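Immunity protein (Neisseria meningitidis, PDB 4Q7O) probably protects its own cell from a contact-dependent growth-inhibition (CDI) toxin by binding and neutralising the toxin domain, as immunity proteins of such systems do. Local coordinates at residues B[26-31]-B[42-47]; B[35-40]-B[116-121]. All coordinates share one frame; numbering follows the deposited sequence.

Contact 1. Residues B[26-31]-B[42-47]; sequences IFFETI and ECFKNI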
loop_
_atom_site.group_PDB
_atom_site.type_symbol
_atom_site.label_atom_id
_atom_site.label_comp_id
_atom_site.label_asym_id
_atom_site.label_seq_id
_atom_site.Cartn_x
_atom_site.Cartn_y
_atom_site.Cartn_z
ATOM N N ILE B 26 0.019 -3.426 -0.751
ATOM C CA ILE B 26 -1.237 -3.556 -1.481
ATOM C C ILE B 26 -1.367 -4.943 -2.091
ATOM O O ILE B 26 -2.439 -5.546 -2.061
ATOM C CB ILE B 26 -1.334 -2.492 -2.594
ATOM C CG1 ILE B 26 -1.341 -1.088 -1.987
ATOM C CG2 ILE B 26 -2.579 -2.697 -3.460
ATOM C CD1 ILE B 26 -1.206 0.001 -3.033
ATOM N N PHE B 27 -0.264 -5.454 -2.624
ATOM C CA PHE B 27 -0.231 -6.778 -3.237
ATOM C C PHE B 27 -0.781 -7.849 -2.290
ATOM O O PHE B 27 -1.711 -8.583 -2.631
ATOM C CB PHE B 27 1.204 -7.113 -3.657
ATOM C CG PHE B 27 1.361 -8.482 -4.251
ATOM C CD1 PHE B 27 1.193 -8.690 -5.614
ATOM C CD2 PHE B 27 1.710 -9.560 -3.455
ATOM C CE1 PHE B 27 1.342 -9.953 -6.158
ATOM C CE2 PHE B 27 1.850 -10.826 -3.997
ATOM C CZ PHE B 27 1.669 -11.021 -5.344
ATOM N N PHE B 28 -0.224 -7.927 -1.090
ATOM C CA PHE B 28 -0.655 -8.961 -0.163
ATOM C C PHE B 28 -2.064 -8.751 0.377
ATOM O O PHE B 28 -2.839 -9.702 0.449
ATOM C CB PHE B 28 0.369 -9.167 0.956
ATOM C CG PHE B 28 1.541 -9.978 0.524
ATOM C CD1 PHE B 28 1.388 -11.329 0.253
ATOM C CD2 PHE B 28 2.788 -9.399 0.364
ATOM C CE1 PHE B 28 2.461 -12.096 -0.163
ATOM C CE2 PHE B 28 3.862 -10.162 -0.050
ATOM C CZ PHE B 28 3.696 -11.509 -0.316
ATOM N N GLU B 29 -2.416 -7.516 0.720
ATOM C CA GLU B 29 -3.739 -7.285 1.287
ATOM C C GLU B 29 -4.847 -7.565 0.290
ATOM O O GLU B 29 -5.876 -8.147 0.634
ATOM C CB GLU B 29 -3.882 -5.865 1.834
ATOM C CG GLU B 29 -5.273 -5.551 2.395
ATOM C CD GLU B 29 -5.721 -6.482 3.516
ATOM O OE1 GLU B 29 -4.869 -7.112 4.178
ATOM O OE2 GLU B 29 -6.947 -6.575 3.742
ATOM N N THR B 30 -4.640 -7.165 -0.957
ATOM C CA THR B 30 -5.706 -7.330 -1.934
ATOM C C THR B 30 -5.890 -8.801 -2.335
ATOM O O THR B 30 -7.013 -9.253 -2.527
ATOM C CB THR B 30 -5.547 -6.393 -3.149
ATOM O OG1 THR B 30 -4.300 -6.647 -3.789
ATOM C CG2 THR B 30 -5.599 -4.936 -2.708
ATOM N N ILE B 31 -4.800 -9.555 -2.444
ATOM C CA ILE B 31 -4.925 -10.990 -2.704
ATOM C C ILE B 31 -5.593 -11.713 -1.535
ATOM O O ILE B 31 -6.500 -12.524 -1.725
ATOM C CB ILE B 31 -3.562 -11.620 -3.009
ATOM C CG1 ILE B 31 -3.028 -11.055 -4.325
ATOM C CG2 ILE B 31 -3.659 -13.140 -3.060
ATOM C CD1 ILE B 31 -1.593 -11.387 -4.579
ATOM N N GLU B 42 -0.655 -20.516 -2.993
ATOM C CA GLU B 42 0.030 -20.676 -4.279
ATOM C C GLU B 42 0.864 -19.440 -4.612
ATOM O O GLU B 42 1.976 -19.552 -5.136
ATOM C CB GLU B 42 -0.965 -20.993 -5.403
ATOM C CG GLU B 42 -1.685 -22.330 -5.230
ATOM C CD GLU B 42 -0.732 -23.501 -5.085
ATOM O OE1 GLU B 42 0.174 -23.650 -5.931
ATOM O OE2 GLU B 42 -0.889 -24.270 -4.115
ATOM N N CYS B 43 0.319 -18.268 -4.299
ATOM C CA CYS B 43 1.057 -17.014 -4.418
ATOM C C CYS B 43 2.364 -17.055 -3.612
ATOM O O CYS B 43 3.416 -16.661 -4.109
ATOM C CB CYS B 43 0.184 -15.836 -3.961
ATOM S SG CYS B 43 1.036 -14.263 -3.863
ATOM N N PHE B 44 2.302 -17.557 -2.378
ATOM C CA PHE B 44 3.504 -17.702 -1.556
ATOM C C PHE B 44 4.500 -18.694 -2.163
ATOM O O PHE B 44 5.709 -18.504 -2.063
ATOM C CB PHE B 44 3.160 -18.150 -0.128
ATOM C CG PHE B 44 2.602 -17.058 0.748
ATOM C CD1 PHE B 44 3.322 -15.894 0.972
ATOM C CD2 PHE B 44 1.391 -17.234 1.410
ATOM C CE1 PHE B 44 2.820 -14.905 1.803
ATOM C CE2 PHE B 44 0.885 -16.254 2.245
ATOM C CZ PHE B 44 1.599 -15.084 2.435
ATOM N N LYS B 45 3.986 -19.750 -2.787
ATOM C CA LYS B 45 4.841 -20.821 -3.310
ATOM C C LYS B 45 5.545 -20.489 -4.616
ATOM O O LYS B 45 6.695 -20.891 -4.829
ATOM C CB LYS B 45 4.018 -22.090 -3.542
ATOM C CG LYS B 45 3.645 -22.820 -2.290
ATOM C CD LYS B 45 3.044 -24.159 -2.632
ATOM C CE LYS B 45 1.590 -24.210 -2.250
ATOM N NZ LYS B 45 0.980 -25.516 -2.621
ATOM N N ASN B 46 4.848 -19.781 -5.499
ATOM C CA ASN B 46 5.305 -19.635 -6.879
ATOM C C ASN B 46 6.625 -18.893 -7.004
ATOM O O ASN B 46 7.354 -19.085 -7.968
ATOM C CB ASN B 46 4.246 -18.950 -7.744
ATOM C CG ASN B 46 3.195 -19.908 -8.261
ATOM O OD1 ASN B 46 3.049 -21.027 -7.770
ATOM N ND2 ASN B 46 2.444 -19.461 -9.261
ATOM N N ILE B 47 6.935 -18.048 -6.030
ATOM C CA ILE B 47 8.190 -17.309 -6.070
ATOM C C ILE B 47 9.398 -18.263 -6.091
ATOM O O ILE B 47 10.420 -17.961 -6.699
ATOM C CB ILE B 47 8.289 -16.272 -4.925
ATOM C CG1 ILE B 47 9.373 -15.228 -5.229
ATOM C CG2 ILE B 47 8.489 -16.959 -3.559
ATOM C CD1 ILE B 47 9.291 -13.995 -4.348
#

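Contact 2. Residues B[35-40]-B[116-121]; sequences ETKDTL and SDFLIA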
loop_
_atom_site.group_PDB
_atom_site.type_symbol
_atom_site.label_atom_id
_atom_site.label_comp_id
_atom_site.label_asym_id
_atom_site.label_seq_id
_atom_site.Cartn_x
_atom_site.Cartn_y
_atom_site.Cartn_z
ATOM N N GLU B 35 -9.017 -13.254 -2.914
ATOM C CA GLU B 35 -8.803 -14.621 -3.366
ATOM C C GLU B 35 -8.968 -15.602 -2.211
ATOM O O GLU B 35 -9.006 -15.205 -1.049
ATOM C CB GLU B 35 -7.407 -14.758 -3.971
ATOM C CG GLU B 35 -7.100 -13.747 -5.069
ATOM C CD GLU B 35 -7.827 -14.015 -6.380
ATOM O OE1 GLU B 35 -8.257 -15.163 -6.621
ATOM O OE2 GLU B 35 -7.945 -13.067 -7.188
ATOM N N THR B 36 -9.079 -16.885 -2.534
ATOM C CA THR B 36 -9.178 -17.904 -1.497
ATOM C C THR B 36 -7.837 -18.054 -0.783
ATOM O O THR B 36 -6.795 -17.622 -1.291
ATOM C CB THR B 36 -9.573 -19.269 -2.074
ATOM O OG1 THR B 36 -8.507 -19.762 -2.893
ATOM C CG2 THR B 36 -10.867 -19.173 -2.890
ATOM N N LYS B 37 -7.849 -18.683 0.388
ATOM C CA LYS B 37 -6.607 -18.902 1.115
ATOM C C LYS B 37 -5.713 -19.870 0.349
ATOM O O LYS B 37 -4.495 -19.736 0.372
ATOM C CB LYS B 37 -6.873 -19.383 2.548
ATOM C CG LYS B 37 -7.476 -18.300 3.435
ATOM C CD LYS B 37 -7.645 -18.751 4.867
ATOM C CE LYS B 37 -8.289 -17.655 5.698
ATOM N NZ LYS B 37 -9.647 -17.281 5.200
ATOM N N ASP B 38 -6.319 -20.830 -0.346
ATOM C CA ASP B 38 -5.540 -21.756 -1.169
ATOM C C ASP B 38 -4.797 -21.012 -2.281
ATOM O O ASP B 38 -3.640 -21.315 -2.577
ATOM C CB ASP B 38 -6.426 -22.850 -1.770
ATOM C CG ASP B 38 -6.837 -23.900 -0.756
ATOM O OD1 ASP B 38 -6.235 -23.950 0.338
ATOM O OD2 ASP B 38 -7.759 -24.684 -1.067
ATOM N N THR B 39 -5.455 -20.033 -2.890
ATOM C CA THR B 39 -4.792 -19.187 -3.886
ATOM C C THR B 39 -3.633 -18.393 -3.280
ATOM O O THR B 39 -2.550 -18.310 -3.867
ATOM C CB THR B 39 -5.797 -18.246 -4.551
ATOM O OG1 THR B 39 -6.711 -19.034 -5.322
ATOM C CG2 THR B 39 -5.094 -17.228 -5.456
ATOM N N LEU B 40 -3.849 -17.819 -2.104
ATOM C CA LEU B 40 -2.768 -17.113 -1.419
ATOM C C LEU B 40 -1.569 -18.029 -1.158
ATOM O O LEU B 40 -0.427 -17.617 -1.334
ATOM C CB LEU B 40 -3.268 -16.502 -0.114
ATOM C CG LEU B 40 -2.256 -15.689 0.696
ATOM C CD1 LEU B 40 -1.722 -14.491 -0.097
ATOM C CD2 LEU B 40 -2.890 -15.234 1.999
ATOM N N SER B 116 4.424 -15.287 7.559
ATOM C CA SER B 116 4.407 -15.276 9.013
ATOM C C SER B 116 3.146 -14.586 9.535
ATOM O O SER B 116 2.453 -15.129 10.402
ATOM C CB SER B 116 5.644 -14.560 9.550
ATOM O OG SER B 116 5.538 -14.380 10.945
ATOM N N ASP B 117 2.867 -13.383 9.030
ATOM C CA ASP B 117 1.632 -12.683 9.397
ATOM C C ASP B 117 0.425 -13.583 9.158
ATOM O O ASP B 117 -0.472 -13.684 10.003
ATOM C CB ASP B 117 1.443 -11.395 8.575
ATOM C CG ASP B 117 2.377 -10.261 8.993
ATOM O OD1 ASP B 117 2.861 -10.246 10.143
ATOM O OD2 ASP B 117 2.604 -9.356 8.162
ATOM N N PHE B 118 0.412 -14.245 8.008
ATOM C CA PHE B 118 -0.712 -15.094 7.638
ATOM C C PHE B 118 -0.883 -16.287 8.583
ATOM O O PHE B 118 -1.985 -16.549 9.072
ATOM C CB PHE B 118 -0.578 -15.575 6.190
ATOM C CG PHE B 118 -1.671 -16.518 5.776
ATOM C CD1 PHE B 118 -2.957 -16.049 5.536
ATOM C CD2 PHE B 118 -1.424 -17.874 5.647
ATOM C CE1 PHE B 118 -3.971 -16.919 5.166
ATOM C CE2 PHE B 118 -2.437 -18.752 5.280
ATOM C CZ PHE B 118 -3.710 -18.273 5.037
ATOM N N LEU B 119 0.194 -17.024 8.835
ATOM C CA LEU B 119 0.072 -18.207 9.686
ATOM C C LEU B 119 -0.238 -17.824 11.140
ATOM O O LEU B 119 -0.903 -18.576 11.865
ATOM C CB LEU B 119 1.313 -19.105 9.582
ATOM C CG LEU B 119 2.634 -18.593 10.160
ATOM C CD1 LEU B 119 2.791 -18.946 11.644
ATOM C CD2 LEU B 119 3.811 -19.139 9.351
ATOM N N ILE B 120 0.244 -16.657 11.565
ATOM C CA ILE B 120 -0.039 -16.181 12.918
ATOM C C ILE B 120 -1.535 -15.914 13.052
ATOM O O ILE B 120 -2.153 -16.283 14.052
ATOM C CB ILE B 120 0.792 -14.924 13.273
ATOM C CG1 ILE B 120 2.245 -15.334 13.527
ATOM C CG2 ILE B 120 0.231 -14.223 14.507
ATOM C CD1 ILE B 120 3.233 -14.180 13.604
ATOM N N ALA B 121 -2.117 -15.317 12.017
ATOM C CA ALA B 121 -3.542 -14.980 12.017
ATOM C C ALA B 121 -4.440 -16.185 11.748
ATOM O O ALA B 121 -5.587 -16.214 12.192
ATOM C CB ALA B 121 -3.823 -13.879 10.998
#

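Contact 1. Residues B[26-31]-B[42-47]
I31 and C43 mark the closest backbone approach, CA to CA 8.7 Å, between two successive helices whose axes, over these segments, pass 12.4 Å apart at 143°, roughly antiparallel. This is a helical hairpin, helix 22-34 turning back into helix 37-46, and aromatic rings of 26-31 fill much of the gap. With SG anti to the backbone N (chi1 173°), C43 reaches the outer end of the F27 ring, where SG lies 3.5 Å from CE2 and almost as near CZ. The sulfur meets the ring obliquely, 4.6 Å from its centroid, in a Cys sulfur-aromatic contact. I31 CD1 joins them, over one face of the F27 ring toward its rim and 4.0 Å from C43 SG. The next residue on each helix, F28 and F44, meet ring to ring, with planes only 21° apart but slid so far that they hardly overlap. The five residues are buried; F89 on strand 86-91 and F111 on helix 104-121 meet the rings of F27 and F28, respectively, edge-to-face. F28 and F44 come closest where CE1 of F28 meets CE1 of F44 at 3.4 Å.

Contact 2. Residues B[35-40]-B[116-121]
L40 and F118 reach for each other from opposite directions, the leucine methyl settling over a face of the ring, and the contact is wholly apolar. CD2 of L40 lies 4.0 Å from the centroid of the F118 ring and 29° off the ring normal, a CH-pi contact. It is displaced toward one side of the ring: CD2 of L40 is 3.6 Å from CD1 of F118 and nearly as close to CE1. K37, one turn earlier, approaches the same ring differently. Its aliphatic chain runs obliquely past the outer edge, with CD of K37 4.0 Å from CZ of F118 and CG at a similar distance; it is the methylenes of K37 that do the touching. The CA-CB bond of F118 already heads for 35-40, and CG anti to the backbone N (chi1 177°) carries the ring on to K37 and L40.

Behind the first shell, K37 and L40 belong to the first turn of helix 37-46. T36 is its N-cap: the side-chain OG1 of T36 accepts from the backbone N of T39 at 3.1 Å, with an N-H...O angle of 160°. The backbone bond from L40 N to T36 O ties L40 into the same turn. On the partner helix, the D117 carboxylate beside F118 receives backbone N-H groups of N11 and L12, joining this segment to the N-terminal helix 10-18.

Farther out, the F118 ring also meets those of H122 and Y125, which K37 touches too. Y32 of helix 22-34 packs against both L40 and F118, while C129 of helix 126-139 adds another contact to F118, so the pair lies where helices 22-34, 37-46, 104-121 and 126-139 converge. T39 on F53 and E35 on V55 link the start of helix 37-46 to strand 52-55.

How the contacts relate
From the N terminus, the chain passes through helix 10-18 into helix 22-34, which supplies the first half of contact 1. The turn that follows and the first residues of helix 37-46 give the first half of contact 2; the end of that helix and the residue after it give the second half of contact 1, which closes a local loop of ten intervening residues. The chain then builds the four-stranded antiparallel sheet before helix 104-121 returns to complete contact 2, a closure across 75 residues. The segments alternate, so the two contacts cross rather than nest. Helix 37-46 serves both, tying helix 22-34 to helix 104-121. Their centres lie about 9 Å apart, and I31 CG2 packs on L40 CD1 at 3.8 Å.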